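Local coordinates for glutamate receptor kainate-like protein (Pleurobrachia bachei, PDB 4ZDM) that binds glycine in its ligand-binding domain and probably serves as a subunit of a glycine-activated ion channel of the ionotropic glutamate receptor family, at residues V169-S173 against Y174-L178. Numbering follows the deposited sequence.
Sequences VKVGS and YGEGL
Ser173 caps the first turn of helix 174-182 with its side chain: Ser173 OG accepts from Glu176 N at 3.1 Å, the N-H pointing to the hydroxyl at 155°. A chi1 of 68° tucks OG in beside both main-chain neighbours of CA and brings it within bonding distance of that N-H. The backbone of the same residue opens the helical bonding, Gly177 N donating to Ser173 O at 3.1 Å. In one of its two modelled conformers Glu176 extends past the cap, CG anti to the backbone N (chi1 -174°), and Glu176 OE1 takes a weak bond from Gly172 N at 3.3 Å. In that conformer a water donates to Glu176 OE1 and also hydrogen-bonds Ser173 OG, 2.7 Å from each, tying the two side chains together. The buried Val171 lays CB against Glu176 CD at 4.0 Å and CG2 on the backbone of Gly177. Backbone bonds to Val143 and Asp145 hold Val171 beside strand 140-144, while Tyr174 packs on Phe188, Ile195 and Arg147, the last a residue of the glycine pocket. Residues 169-178 form a strand-to-helix junction with a serine N-cap, in the periplasmic-binding-protein-like ligand-binding domain of an ionotropic glutamate receptor.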
loop_
_atom_site.group_PDB
_atom_site.type_symbol
_atom_site.label_atom_id
_atom_site.label_comp_id
_atom_site.label_asym_id
_atom_site.label_seq_id
_atom_site.Cartn_x
_atom_site.Cartn_y
_atom_site.Cartn_z
ATOM N N VAL A 169 -26.092 -18.366 18.481
ATOM C CA VAL A 169 -24.765 -18.907 18.499
ATOM C C VAL A 169 -23.912 -18.008 17.623
ATOM O O VAL A 169 -24.382 -17.628 16.547
ATOM C CB VAL A 169 -24.734 -20.337 17.968
ATOM C CG1 VAL A 169 -23.325 -20.861 17.879
ATOM C CG2 VAL A 169 -25.562 -21.282 18.864
ATOM N N LYS A 170 -22.703 -17.665 18.065
ATOM C CA LYS A 170 -21.760 -16.890 17.247
ATOM C C LYS A 170 -20.709 -17.801 16.652
ATOM O O LYS A 170 -19.949 -18.459 17.382
ATOM C CB LYS A 170 -21.103 -15.781 18.074
ATOM C CG LYS A 170 -22.084 -14.830 18.786
ATOM C CD LYS A 170 -23.236 -14.330 17.875
ATOM C CE LYS A 170 -24.051 -13.267 18.553
ATOM N NZ LYS A 170 -24.770 -13.774 19.808
ATOM N N VAL A 171 -20.724 -17.959 15.335
ATOM C CA VAL A 171 -19.744 -18.796 14.653
ATOM C C VAL A 171 -18.637 -17.926 14.077
ATOM O O VAL A 171 -18.818 -16.730 13.859
ATOM C CB VAL A 171 -20.374 -19.707 13.548
ATOM C CG1 VAL A 171 -21.351 -20.740 14.152
ATOM C CG2 VAL A 171 -21.081 -18.882 12.466
ATOM N N GLY A 172 -17.480 -18.526 13.830
ATOM C CA GLY A 172 -16.316 -17.763 13.443
ATOM C C GLY A 172 -16.210 -17.454 11.960
ATOM O O GLY A 172 -15.424 -16.608 11.554
ATOM N N SER A 173 -16.989 -18.154 11.142
ATOM C CA SER A 173 -16.937 -17.959 9.703
ATOM C C SER A 173 -18.253 -18.387 9.068
ATOM O O SER A 173 -19.007 -19.159 9.646
ATOM C CB SER A 173 -15.794 -18.750 9.082
ATOM O OG SER A 173 -16.035 -20.137 9.177
ATOM N N TYR A 174 -18.497 -17.874 7.871
ATOM C CA TYR A 174 -19.624 -18.262 7.045
ATOM C C TYR A 174 -19.646 -19.762 6.820
ATOM O O TYR A 174 -20.680 -20.415 6.984
ATOM C CB TYR A 174 -19.522 -17.506 5.730
ATOM C CG TYR A 174 -20.549 -17.736 4.700
ATOM C CD1 TYR A 174 -21.828 -17.229 4.861
ATOM C CD2 TYR A 174 -20.225 -18.274 3.485
ATOM C CE1 TYR A 174 -22.754 -17.340 3.849
ATOM C CE2 TYR A 174 -21.144 -18.357 2.473
ATOM C CZ TYR A 174 -22.402 -17.873 2.671
ATOM O OH TYR A 174 -23.343 -17.890 1.639
ATOM N N GLY A 175 -18.478 -20.314 6.467
ATOM C CA GLY A 175 -18.376 -21.753 6.262
ATOM C C GLY A 175 -18.791 -22.568 7.465
ATOM O O GLY A 175 -19.441 -23.614 7.337
ATOM N N GLU A 176 -18.402 -22.115 8.644
ATOM C CA GLU A 176 -18.776 -22.801 9.856
ATOM C C GLU A 176 -20.277 -22.741 10.088
ATOM O O GLU A 176 -20.894 -23.724 10.497
ATOM C CB GLU A 176 -18.030 -22.239 11.060
ATOM C CG GLU A 176 -18.316 -23.068 12.273
ATOM C CD GLU A 176 -17.575 -22.602 13.499
ATOM O OE1 GLU A 176 -16.701 -21.729 13.358
ATOM O OE2 GLU A 176 -17.862 -23.145 14.598
ATOM N N GLY A 177 -20.907 -21.602 9.807
ATOM C CA GLY A 177 -22.355 -21.534 9.947
ATOM C C GLY A 177 -23.069 -22.514 9.029
ATOM O O GLY A 177 -24.034 -23.172 9.409
ATOM N N LEU A 178 -22.623 -22.587 7.794
ATOM C CA LEU A 178 -23.216 -23.519 6.833
ATOM C C LEU A 178 -23.037 -24.948 7.284
ATOM O O LEU A 178 -23.949 -25.753 7.180
ATOM C CB LEU A 178 -22.604 -23.346 5.449
ATOM C CG LEU A 178 -22.811 -22.005 4.747
ATOM C CD1 LEU A 178 -21.883 -21.945 3.557
ATOM C CD2 LEU A 178 -24.209 -21.907 4.301
HETATM O O HOH W 1 -14.880 -20.884 11.493
#